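Local coordinates for protein aeromonas extracellular serine protease (Aeromonas sobria, PDB 3WQB) that cleaves host plasma proteins after paired basic residues, acting as a secreted, calcium-binding serine protease of the furin subfamily, at residues V173-Y178 / S337-T342; Y212-G217 / F253-V258; S120-A125 / P291-T296; V258-A263 / N333-A338; L279-G284 / G415-N420. The protein carries 1 engineered substitution. All coordinates share one frame; numbering follows the deposited sequence.

All five contacts lie around the parallel six-stranded sheet of the subtilisin domain. Contacts 1, 2, 4 and 5 each use a strand of that sheet, in the order 173-179, 211-215, 255-261 and 277-282. Contacts 1 and 4 share the start of helix 335-352 and have centres about 9 Å apart. Contacts 2 and 4 share Val258. Contact 3 stands to the side, its centre about 19 Å from that of contact 2, where helix 115-124 meets strand 293-296. Along the chain, segment 120-125 comes first and 415-420 last. Contacts 1 and 3 alternate in sequence. Contacts 1 and 4 place helix 335-352, whose first turn holds the engineered Ala336, on the sheet. Helix 115-124 of contact 3 carries His115.

Contact 1 of 5, residues V173-Y178 / S337-T342; sequences VFNQSY and SATPST
In the subtilisin fold the helix with the catalytic serine position in its first turn packs against the central parallel sheet. Here helix 335-352 meets strand 173-179, with Asn175 and Ser177 against Thr339 and Pro340. The two short axes run nearly antiparallel, at 169°, and come within 8.0 Å. No hydrogen bond joins the segments, so side-chain fit carries the contact. Asn175 has CG anti to the backbone N (chi1 -173°), and its amide extends to the helix. Its OD1 lies 3.1 Å from Pro340 CA. It also lies near Pro340 N, which has no hydrogen to give; the helix is kinked at this residue. A hydroxyl beyond the segment, Ser343 OG, bonds to OD1 instead. Asn175 and Thr339 cross obliquely, and Thr339 CG2 approaches Asn175 OD1 to 3.4 Å. The other end of the amide is held within its own segment, by the turn that follows the strand. Asn175 ND2 donates to Ser177 OG at 3.0 Å, and OG lies close to the amide plane. Together with the Ser343 bond to OD1, this sets how the amide is turned. Ser177 OG is also bonded to Ala336 O, which links the strand end to the first turn of the helix. The Ser177 side chain lies about 3 Å from that of Asp78, assigned to the charge relay. Tyr178, next in line, pairs with a strand of another protein chain in an antiparallel ladder, consistent with the substrate-binding edge of subtilases. At the helix, Ser177 OG rests 3.5 Å from Thr339 CB and 3.4 Å from Pro340 CD.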
# COMPACT_ATOMS: atom_id res chain seq x y z
N VAL A 173 0.88 15.11 4.21
CA VAL A 173 0.37 13.88 3.61
C VAL A 173 1.41 13.40 2.61
O VAL A 173 1.90 14.17 1.79
CB VAL A 173 -1.00 14.09 2.90
CG1 VAL A 173 -1.52 12.78 2.36
CG2 VAL A 173 -2.03 14.70 3.86
N PHE A 174 1.75 12.11 2.69
CA PHE A 174 2.62 11.48 1.68
C PHE A 174 1.82 10.43 0.95
O PHE A 174 1.45 9.41 1.52
CB PHE A 174 3.86 10.86 2.33
CG PHE A 174 4.81 11.88 2.89
CD1 PHE A 174 4.68 12.33 4.20
CD2 PHE A 174 5.82 12.41 2.09
CE1 PHE A 174 5.56 13.30 4.70
CE2 PHE A 174 6.69 13.37 2.57
CZ PHE A 174 6.57 13.82 3.89
N ASN A 175 1.54 10.73 -0.32
CA ASN A 175 0.75 9.83 -1.15
C ASN A 175 1.63 8.82 -1.87
O ASN A 175 2.51 9.19 -2.63
CB ASN A 175 -0.04 10.65 -2.18
CG ASN A 175 -1.00 9.80 -2.96
OD1 ASN A 175 -2.19 9.75 -2.65
ND2 ASN A 175 -0.50 9.10 -3.98
N GLN A 176 1.40 7.53 -1.58
CA GLN A 176 2.19 6.45 -2.17
C GLN A 176 1.30 5.48 -2.94
O GLN A 176 0.87 4.43 -2.42
CB GLN A 176 2.95 5.69 -1.09
CG GLN A 176 3.82 6.56 -0.23
CD GLN A 176 4.25 5.80 0.99
OE1 GLN A 176 5.32 5.17 1.01
NE2 GLN A 176 3.36 5.75 1.98
N SER A 177 1.01 5.85 -4.18
CA SER A 177 0.16 5.05 -5.06
C SER A 177 0.96 3.93 -5.73
O SER A 177 0.90 3.75 -6.96
CB SER A 177 -0.48 5.95 -6.12
OG SER A 177 -1.51 6.74 -5.55
N TYR A 178 1.71 3.19 -4.92
CA TYR A 178 2.62 2.16 -5.42
C TYR A 178 2.77 1.02 -4.43
O TYR A 178 2.33 1.12 -3.29
CB TYR A 178 3.99 2.77 -5.79
CG TYR A 178 4.70 3.48 -4.66
CD1 TYR A 178 5.35 2.75 -3.64
CD2 TYR A 178 4.77 4.87 -4.63
CE1 TYR A 178 6.01 3.41 -2.60
CE2 TYR A 178 5.43 5.53 -3.60
CZ TYR A 178 6.05 4.79 -2.59
OH TYR A 178 6.70 5.44 -1.57
N SER A 337 -5.67 5.00 -7.17
CA SER A 337 -6.71 6.03 -7.10
C SER A 337 -7.37 6.08 -5.72
O SER A 337 -7.76 7.15 -5.26
CB SER A 337 -7.76 5.79 -8.18
OG SER A 337 -7.23 6.11 -9.45
N ALA A 338 -7.49 4.93 -5.07
CA ALA A 338 -7.98 4.89 -3.69
C ALA A 338 -7.05 5.68 -2.77
O ALA A 338 -7.50 6.34 -1.83
CB ALA A 338 -8.11 3.46 -3.22
N THR A 339 -5.75 5.61 -3.07
CA THR A 339 -4.74 6.28 -2.27
C THR A 339 -4.92 7.81 -2.28
O THR A 339 -5.06 8.40 -1.21
CB THR A 339 -3.32 5.80 -2.68
OG1 THR A 339 -3.23 4.39 -2.44
CG2 THR A 339 -2.25 6.49 -1.87
N PRO A 340 -4.97 8.46 -3.48
CA PRO A 340 -5.20 9.92 -3.48
C PRO A 340 -6.61 10.29 -3.02
O PRO A 340 -6.81 11.39 -2.52
CB PRO A 340 -4.96 10.33 -4.94
CG PRO A 340 -5.15 9.06 -5.73
CD PRO A 340 -4.57 7.99 -4.82
N SER A 341 -7.58 9.40 -3.19
CA SER A 341 -8.90 9.64 -2.61
C SER A 341 -8.81 9.81 -1.09
O SER A 341 -9.45 10.68 -0.52
CB SER A 341 -9.87 8.52 -2.99
OG SER A 341 -10.12 8.53 -4.39
N THR A 342 -7.99 8.97 -0.47
CA THR A 342 -7.74 9.03 0.96
C THR A 342 -6.85 10.22 1.34
O THR A 342 -7.12 10.89 2.34
CB THR A 342 -7.15 7.69 1.45
OG1 THR A 342 -8.03 6.63 1.06
CG2 THR A 342 -6.96 7.67 2.95

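Contact 2 of 5, residues Y212-G217 / F253-V258; sequences YIKAAG and FWNLVV
Strands 211-215 and 255-261 are parallel neighbours in the central sheet, and Ile213, Lys214 and Ala216 meet Leu256, Val257 and Val258 across the pair. The tight part is a ladder of four backbone hydrogen bonds. Leu256 N donates to Tyr212 O at 2.8 Å and nearly straight, at 171°. Lys214 then gives its N to Leu256 O and takes Val258 N on its own O. The ladder closes where Ala216 N reaches Val258 O at 3.0 Å. Side chains pack on both faces of the sheet. Ile213 and Leu256 lie side by side and point the same way, with Ile213 CD1 4.1 Å from Leu256 CB. Just past the strand, Ala216 CB touches Val257 CG1 at 3.8 Å. Lys214 CG lies anti to the backbone N (chi1 -179°), and CB and CG run across the Asn255 amide, with Lys214 CB 3.7 Å from Asn255 CG. The start of the pair is looser. There the side chains of Tyr212 and Asn255 diverge, and a water enters between Tyr212 N and Trp254 O. It accepts from Tyr212 N at 3.0 Å and lies 2.7 Å from Trp254 O. The polar ends turn to other parts of the fold. Asn255 OD1 takes Gln176 NE2 and its ND2 bonds Ser249 O. Lys214 NZ donates to Tyr178 O and Asn250 OD1. A buried ammonium held by neutral oxygens would probably depend on these bonds to keep its charge.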
# COMPACT_ATOMS: atom_id res chain seq x y z
N TYR A 212 1.09 9.08 6.13
CA TYR A 212 1.49 8.26 4.99
C TYR A 212 0.30 7.42 4.53
O TYR A 212 -0.30 6.73 5.35
CB TYR A 212 2.68 7.36 5.36
CG TYR A 212 3.93 8.16 5.60
CD1 TYR A 212 4.18 8.75 6.85
CD2 TYR A 212 4.86 8.36 4.58
CE1 TYR A 212 5.32 9.53 7.06
CE2 TYR A 212 5.99 9.13 4.78
CZ TYR A 212 6.22 9.71 6.02
OH TYR A 212 7.35 10.46 6.24
N ILE A 213 -0.03 7.53 3.24
CA ILE A 213 -1.15 6.80 2.63
C ILE A 213 -0.58 5.87 1.58
O ILE A 213 0.33 6.26 0.83
CB ILE A 213 -2.17 7.78 1.98
CG1 ILE A 213 -2.38 9.03 2.87
CG2 ILE A 213 -3.46 7.06 1.63
CD1 ILE A 213 -3.02 8.77 4.23
N LYS A 214 -1.09 4.64 1.52
CA LYS A 214 -0.42 3.58 0.80
C LYS A 214 -1.40 2.66 0.06
O LYS A 214 -2.35 2.16 0.64
CB LYS A 214 0.41 2.76 1.80
CG LYS A 214 1.22 1.61 1.22
CD LYS A 214 2.28 2.10 0.23
CE LYS A 214 3.31 1.03 -0.04
NZ LYS A 214 2.72 -0.14 -0.77
N ALA A 215 -1.15 2.45 -1.24
CA ALA A 215 -1.97 1.55 -2.05
C ALA A 215 -1.83 0.11 -1.59
O ALA A 215 -0.71 -0.37 -1.38
CB ALA A 215 -1.58 1.68 -3.50
N ALA A 216 -2.95 -0.60 -1.45
CA ALA A 216 -2.90 -2.01 -1.07
C ALA A 216 -2.34 -2.93 -2.15
O ALA A 216 -1.86 -4.01 -1.84
CB ALA A 216 -4.28 -2.49 -0.69
N GLY A 217 -2.42 -2.49 -3.41
CA GLY A 217 -2.15 -3.38 -4.55
C GLY A 217 -3.41 -3.72 -5.33
O GLY A 217 -4.53 -3.59 -4.81
N PHE A 253 2.69 -0.06 9.98
CA PHE A 253 1.82 0.79 10.82
C PHE A 253 1.72 2.24 10.36
O PHE A 253 0.63 2.78 10.29
CB PHE A 253 2.20 0.72 12.31
CG PHE A 253 1.36 1.60 13.19
CD1 PHE A 253 0.02 1.27 13.44
CD2 PHE A 253 1.88 2.77 13.75
CE1 PHE A 253 -0.76 2.07 14.26
CE2 PHE A 253 1.10 3.58 14.56
CZ PHE A 253 -0.22 3.22 14.82
N TRP A 254 2.86 2.87 10.06
CA TRP A 254 2.88 4.27 9.64
C TRP A 254 2.11 4.46 8.34
O TRP A 254 1.48 5.51 8.13
CB TRP A 254 4.31 4.80 9.52
CG TRP A 254 5.11 4.39 10.71
CD1 TRP A 254 6.15 3.51 10.73
CD2 TRP A 254 4.86 4.74 12.09
NE1 TRP A 254 6.60 3.32 12.03
CE2 TRP A 254 5.81 4.06 12.88
CE3 TRP A 254 3.93 5.58 12.72
CZ2 TRP A 254 5.86 4.19 14.28
CZ3 TRP A 254 3.99 5.73 14.12
CH2 TRP A 254 4.94 5.03 14.87
N ASN A 255 2.11 3.44 7.47
CA ASN A 255 1.29 3.48 6.27
C ASN A 255 -0.16 3.20 6.59
O ASN A 255 -0.47 2.18 7.23
CB ASN A 255 1.78 2.42 5.28
CG ASN A 255 2.97 2.88 4.49
OD1 ASN A 255 3.09 4.06 4.17
ND2 ASN A 255 3.86 1.94 4.15
N LEU A 256 -1.04 4.10 6.15
CA LEU A 256 -2.47 3.85 6.14
C LEU A 256 -2.77 3.18 4.80
O LEU A 256 -2.72 3.83 3.75
CB LEU A 256 -3.23 5.18 6.28
CG LEU A 256 -4.73 5.12 6.59
CD1 LEU A 256 -5.26 6.49 6.99
CD2 LEU A 256 -5.52 4.58 5.40
N VAL A 257 -3.05 1.88 4.85
CA VAL A 257 -3.19 1.07 3.63
C VAL A 257 -4.65 1.04 3.18
O VAL A 257 -5.55 0.80 3.99
CB VAL A 257 -2.62 -0.35 3.82
CG1 VAL A 257 -2.67 -1.12 2.52
CG2 VAL A 257 -1.17 -0.30 4.31
N VAL A 258 -4.88 1.29 1.89
CA VAL A 258 -6.25 1.41 1.38
C VAL A 258 -6.57 0.46 0.24
O VAL A 258 -5.75 0.25 -0.66
CB VAL A 258 -6.61 2.86 0.97
CG1 VAL A 258 -6.47 3.80 2.14
CG2 VAL A 258 -5.76 3.34 -0.19
O HOH W 1 1.30 8.13 8.92

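Contact 3 of 5, residues S120-A125 / P291-T296; sequences SGIIAA and PAMVTT
Gly121 has no side chain, and two threonine hydroxyls take the side where one would point. Thr296 OG1 lies 3.1 Å from Gly121 CA, and Thr295 OG1 lies 3.4 Å from the same atom. The helix thus comes very near the strand, and their short axes cross at 93°. Beside the glycine, Ile122 and Met293 cross at about a right angle. Ile122 CD1 meets Met293 CB at 4.0 Å, and Met293 CE lies just beyond. At the far end Ala125 CB touches Thr296 CG2 at 4.2 Å. The hydroxyls are held from the preceding turn of the helix. Thr295 OG1 bonds Ser118 O and Thr296 OG1 bonds Thr117 O. Thr296 has OG1 between its backbone N and carbonyl carbon (chi1 50°), which turns the hydroxyl to the helix. Each segment leads into a calcium site: Val126 follows Ala125, and Asp297 follows Thr296. Further out, helix 335-352 packs on the pair, with Ser337 against both Ile122 and Met293. Ile123 faces strand 73-77, so helix 115-124 lies between the central sheet and strand 293-296.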
# COMPACT_ATOMS: atom_id res chain seq x y z
N SER A 120 -2.41 13.19 -8.79
CA SER A 120 -2.40 14.55 -8.29
C SER A 120 -3.72 15.27 -8.48
O SER A 120 -4.17 15.98 -7.58
CB SER A 120 -1.25 15.35 -8.91
OG SER A 120 -0.01 14.78 -8.52
N GLY A 121 -4.36 15.07 -9.63
CA GLY A 121 -5.64 15.70 -9.91
C GLY A 121 -6.77 15.22 -9.02
O GLY A 121 -7.64 15.99 -8.65
N ILE A 122 -6.77 13.92 -8.69
CA ILE A 122 -7.75 13.39 -7.76
C ILE A 122 -7.65 14.16 -6.43
O ILE A 122 -8.67 14.53 -5.83
CB ILE A 122 -7.57 11.88 -7.57
CG1 ILE A 122 -7.95 11.15 -8.86
CG2 ILE A 122 -8.38 11.37 -6.37
CD1 ILE A 122 -7.47 9.71 -8.91
N ILE A 123 -6.43 14.40 -5.98
CA ILE A 123 -6.23 15.13 -4.73
C ILE A 123 -6.60 16.60 -4.83
O ILE A 123 -7.36 17.11 -4.01
CB ILE A 123 -4.78 15.04 -4.23
CG1 ILE A 123 -4.32 13.58 -4.14
CG2 ILE A 123 -4.63 15.72 -2.87
CD1 ILE A 123 -2.88 13.42 -3.77
N ALA A 124 -6.06 17.28 -5.84
CA ALA A 124 -5.99 18.74 -5.79
C ALA A 124 -6.11 19.45 -7.14
O ALA A 124 -5.52 20.52 -7.32
CB ALA A 124 -4.72 19.16 -5.05
N ALA A 125 -6.88 18.91 -8.07
CA ALA A 125 -7.20 19.68 -9.27
C ALA A 125 -7.82 21.01 -8.83
O ALA A 125 -8.64 21.06 -7.91
CB ALA A 125 -8.12 18.92 -10.21
N PRO A 291 -17.47 2.87 -14.57
CA PRO A 291 -16.74 4.11 -14.26
C PRO A 291 -15.35 3.91 -13.67
O PRO A 291 -15.11 2.99 -12.87
CB PRO A 291 -17.65 4.80 -13.23
CG PRO A 291 -19.00 4.26 -13.52
CD PRO A 291 -18.75 2.82 -13.86
N ALA A 292 -14.44 4.79 -14.07
CA ALA A 292 -13.17 4.96 -13.37
C ALA A 292 -13.04 6.43 -12.94
O ALA A 292 -14.06 7.10 -12.78
CB ALA A 292 -11.99 4.48 -14.22
N MET A 293 -11.82 6.92 -12.77
CA MET A 293 -11.60 8.23 -12.13
C MET A 293 -11.30 9.29 -13.18
O MET A 293 -10.23 9.27 -13.81
CB MET A 293 -10.46 8.14 -11.12
CG MET A 293 -10.55 6.99 -10.12
SD MET A 293 -11.87 7.14 -8.89
CE MET A 293 -11.10 8.30 -7.78
N VAL A 294 -12.23 10.23 -13.35
CA VAL A 294 -12.00 11.38 -14.22
C VAL A 294 -11.07 12.35 -13.51
O VAL A 294 -11.34 12.79 -12.39
CB VAL A 294 -13.32 12.06 -14.63
CG1 VAL A 294 -13.05 13.37 -15.38
CG2 VAL A 294 -14.15 11.09 -15.48
N THR A 295 -9.96 12.68 -14.16
CA THR A 295 -8.89 13.43 -13.51
C THR A 295 -8.00 14.14 -14.53
O THR A 295 -8.25 14.09 -15.74
CB THR A 295 -8.05 12.49 -12.61
OG1 THR A 295 -7.13 13.25 -11.82
CG2 THR A 295 -7.29 11.45 -13.44
N THR A 296 -6.96 14.80 -14.04
CA THR A 296 -5.99 15.47 -14.87
C THR A 296 -5.04 14.48 -15.54
O THR A 296 -4.46 13.61 -14.89
CB THR A 296 -5.17 16.46 -14.04
OG1 THR A 296 -4.68 15.80 -12.86
CG2 THR A 296 -6.03 17.64 -13.59

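Contact 4 of 5, residues V258-A263 / N333-A338; sequences VSALNA and NGTASA. Engineered in segment 333-338: Ala336 (natural residue Ser).
Ala260 and Val258 of strand 255-261 face Thr335 and Ala338 in the first turns of helix 335-352. Apolar contact comes first, since no hydrogen bond crosses between the segments. Ala338 CB sits between two side chains of the strand, 3.8 Å from Val258 CG2 and 4.1 Å from Ala260 CB. The Thr335 methyl does the rest: its CG2 lies 3.9 Å from Ala260 CB. Contacts with backbone oxygens follow. Ala338 CB comes to 3.4 Å of Ser259 O, and Thr335 CG2 to 3.8 Å of Val258 O. Thr335 holds OG1 between its backbone N and carbonyl carbon (chi1 55°). That hydroxyl accepts from Gly217 N, which ties the helix start to the loop after strand 211-215. Hydrogen bonds within segment 333-338 shape the turn. Gly334, at the N-cap, takes Ser337 N at 2.9 Å and Ala338 N at 3.2 Å on its O. Ser337 OG donates to Asn333 O from above the carbonyl plane. Residues 334-336 are the Gly-Thr-Ser of the subtilase serine motif, Ala336 being engineered in place of the serine assigned to the charge relay. Ala336 CB points away from the strand, and the residue makes backbone hydrogen bonds to another protein chain. The helix start thus lies between strand 255-261 and helix 115-124, where His115 touches Ala336 and Ile122 touches Ser337.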
# COMPACT_ATOMS: atom_id res chain seq x y z
N VAL A 258 -4.88 1.29 1.89
CA VAL A 258 -6.25 1.41 1.38
C VAL A 258 -6.57 0.46 0.24
O VAL A 258 -5.75 0.25 -0.66
CB VAL A 258 -6.61 2.86 0.97
CG1 VAL A 258 -6.47 3.80 2.14
CG2 VAL A 258 -5.76 3.34 -0.19
N SER A 259 -7.77 -0.09 0.29
CA SER A 259 -8.32 -0.86 -0.82
C SER A 259 -9.21 0.02 -1.70
O SER A 259 -9.61 1.12 -1.30
CB SER A 259 -9.11 -2.05 -0.29
OG SER A 259 -10.23 -1.62 0.47
N ALA A 260 -9.52 -0.47 -2.89
CA ALA A 260 -10.29 0.30 -3.86
C ALA A 260 -11.72 -0.20 -3.96
O ALA A 260 -11.99 -1.41 -3.99
CB ALA A 260 -9.64 0.22 -5.23
N LEU A 261 -12.63 0.77 -4.05
CA LEU A 261 -14.07 0.55 -4.22
C LEU A 261 -14.51 1.05 -5.60
O LEU A 261 -14.00 2.07 -6.09
CB LEU A 261 -14.83 1.35 -3.15
CG LEU A 261 -16.35 1.13 -3.09
CD1 LEU A 261 -16.71 0.34 -1.84
CD2 LEU A 261 -17.09 2.46 -3.14
N ASN A 262 -15.44 0.34 -6.22
CA ASN A 262 -15.99 0.79 -7.51
C ASN A 262 -17.29 1.58 -7.36
O ASN A 262 -17.82 1.75 -6.25
CB ASN A 262 -16.11 -0.35 -8.52
CG ASN A 262 -17.17 -1.37 -8.16
OD1 ASN A 262 -18.15 -1.06 -7.49
ND2 ASN A 262 -16.99 -2.59 -8.65
N ALA A 263 -17.80 2.09 -8.48
CA ALA A 263 -18.99 2.92 -8.47
C ALA A 263 -20.28 2.20 -8.07
O ALA A 263 -21.29 2.86 -7.80
CB ALA A 263 -19.16 3.65 -9.80
N ASN A 333 -7.40 4.63 -12.34
CA ASN A 333 -8.06 3.64 -11.51
C ASN A 333 -7.09 3.06 -10.47
O ASN A 333 -6.04 3.63 -10.20
CB ASN A 333 -8.65 2.53 -12.38
CG ASN A 333 -7.58 1.68 -13.04
OD1 ASN A 333 -6.40 2.01 -12.98
ND2 ASN A 333 -7.99 0.58 -13.66
N GLY A 334 -7.47 1.93 -9.89
CA GLY A 334 -6.57 1.17 -9.04
C GLY A 334 -6.58 1.58 -7.59
O GLY A 334 -7.21 2.57 -7.19
N THR A 335 -5.87 0.80 -6.78
CA THR A 335 -5.58 1.27 -5.44
C THR A 335 -4.72 2.54 -5.53
O THR A 335 -4.67 3.31 -4.57
CB THR A 335 -4.98 0.18 -4.54
OG1 THR A 335 -3.82 -0.40 -5.16
CG2 THR A 335 -6.01 -0.89 -4.24
N ALA A 336 -4.10 2.79 -6.69
CA ALA A 336 -3.42 4.08 -6.92
C ALA A 336 -4.37 5.26 -7.01
O ALA A 336 -3.90 6.40 -6.97
CB ALA A 336 -2.59 4.07 -8.15
N SER A 337 -5.67 5.00 -7.17
CA SER A 337 -6.71 6.03 -7.10
C SER A 337 -7.37 6.08 -5.72
O SER A 337 -7.76 7.15 -5.26
CB SER A 337 -7.76 5.79 -8.18
OG SER A 337 -7.23 6.11 -9.45
N ALA A 338 -7.49 4.93 -5.07
CA ALA A 338 -7.98 4.89 -3.69
C ALA A 338 -7.05 5.68 -2.77
O ALA A 338 -7.50 6.34 -1.83
CB ALA A 338 -8.11 3.46 -3.22

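Contact 5 of 5, residues L279-G284 / G415-N420; sequences LSATGG and GLIDVN
Ser280 N donates to Gly415 O at 2.9 Å with an N-H...O angle of 166°. The donor stands above the plane of that carbonyl. The return bond runs from Ile417 N to Ser280 O at 3.2 Å, nearly along the C=O axis. Leu416 CA adds a C-H...O contact to Ser280 O at 3.4 Å, and Leu416 CD1 lies 3.6 Å from the same oxygen. Ser280 and Leu416 thus form a single backbone bridge. It lies at strand 277-282, the outermost strand on this side of the central parallel sheet. The side chains that meet across the bridge are mostly apolar. Leu279 and Ile417 cross at about a right angle, with Leu279 CD1 4.0 Å from Ile417 CG1. Leu279 CD2 instead meets Gly415 O at 3.6 Å. Ile417 CD1 lies anti to CA (chi2 175°), and this methyl rests 3.9 Å from Ala281 CB. Thr342 of helix 335-352 also touches Ile417 and Ala281. The backbone at Gly415 has a positive phi that suits glycine. Beyond the bridge the chain turns into helix 419-426. Asp418 is its N-cap, and OD1 bonds Lys421 N. On the inner side, Ala281 makes backbone bonds to Ser259 and Leu261 in the neighbouring strand 255-261. On its outer side strand 277-282 has one isolated bridge, to Leu416. The N and O of Ser280, which face out from the sheet, are both met by segment 415-420, so these buried polar atoms of the edge strand are satisfied in an apolar setting without a further strand.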
# COMPACT_ATOMS: atom_id res chain seq x y z
N LEU A 279 -8.91 1.42 5.37
CA LEU A 279 -10.11 1.99 4.78
C LEU A 279 -10.24 1.56 3.32
O LEU A 279 -9.24 1.22 2.66
CB LEU A 279 -10.07 3.53 4.83
CG LEU A 279 -10.14 4.22 6.19
CD1 LEU A 279 -9.61 5.62 6.06
CD2 LEU A 279 -11.57 4.20 6.72
N SER A 280 -11.48 1.63 2.83
CA SER A 280 -11.79 1.56 1.42
C SER A 280 -11.99 2.98 0.88
O SER A 280 -12.60 3.82 1.54
CB SER A 280 -13.09 0.77 1.24
OG SER A 280 -13.51 0.71 -0.12
N ALA A 281 -11.46 3.24 -0.31
CA ALA A 281 -11.73 4.50 -0.97
C ALA A 281 -11.93 4.27 -2.46
O ALA A 281 -11.67 3.18 -2.96
CB ALA A 281 -10.62 5.52 -0.67
N THR A 282 -12.39 5.31 -3.14
CA THR A 282 -12.80 5.23 -4.54
C THR A 282 -11.65 4.97 -5.51
O THR A 282 -10.68 5.72 -5.54
CB THR A 282 -13.53 6.52 -4.93
OG1 THR A 282 -12.78 7.63 -4.44
CG2 THR A 282 -14.88 6.56 -4.28
N GLY A 283 -11.78 3.91 -6.30
CA GLY A 283 -10.82 3.60 -7.35
C GLY A 283 -11.45 3.19 -8.68
O GLY A 283 -10.80 3.28 -9.71
N GLY A 284 -12.70 2.73 -8.66
CA GLY A 284 -13.40 2.39 -9.89
C GLY A 284 -12.91 1.12 -10.55
O GLY A 284 -12.24 0.28 -9.92
N GLY A 415 -14.26 0.50 6.54
CA GLY A 415 -15.32 0.86 5.61
C GLY A 415 -14.93 1.93 4.62
O GLY A 415 -13.77 2.36 4.54
N LEU A 416 -15.93 2.36 3.84
CA LEU A 416 -15.73 3.42 2.87
C LEU A 416 -15.68 4.78 3.54
O LEU A 416 -16.55 5.12 4.35
CB LEU A 416 -16.84 3.38 1.82
CG LEU A 416 -16.96 4.53 0.83
CD1 LEU A 416 -15.73 4.62 -0.05
CD2 LEU A 416 -18.22 4.39 -0.01
N ILE A 417 -14.67 5.57 3.19
CA ILE A 417 -14.54 6.93 3.72
C ILE A 417 -15.85 7.71 3.63
O ILE A 417 -16.52 7.71 2.59
CB ILE A 417 -13.44 7.68 2.98
CG1 ILE A 417 -12.08 7.06 3.31
CG2 ILE A 417 -13.46 9.17 3.32
CD1 ILE A 417 -10.91 7.65 2.54
N ASP A 418 -16.20 8.38 4.73
CA ASP A 418 -17.35 9.28 4.79
C ASP A 418 -16.83 10.58 5.37
O ASP A 418 -16.75 10.75 6.58
CB ASP A 418 -18.44 8.67 5.68
CG ASP A 418 -19.71 9.52 5.74
OD1 ASP A 418 -19.66 10.74 5.46
OD2 ASP A 418 -20.76 8.94 6.13
N VAL A 419 -16.45 11.51 4.49
CA VAL A 419 -15.80 12.74 4.95
C VAL A 419 -16.75 13.59 5.81
O VAL A 419 -16.33 14.15 6.83
CB VAL A 419 -15.28 13.58 3.75
CG1 VAL A 419 -14.92 15.01 4.19
CG2 VAL A 419 -14.08 12.89 3.11
N ASN A 420 -18.00 13.71 5.39
CA ASN A 420 -18.96 14.52 6.14
C ASN A 420 -19.11 14.01 7.57
O ASN A 420 -19.12 14.82 8.51
CB ASN A 420 -20.33 14.48 5.48
CG ASN A 420 -20.37 15.14 4.12
OD1 ASN A 420 -19.46 15.87 3.72
ND2 ASN A 420 -21.45 14.90 3.41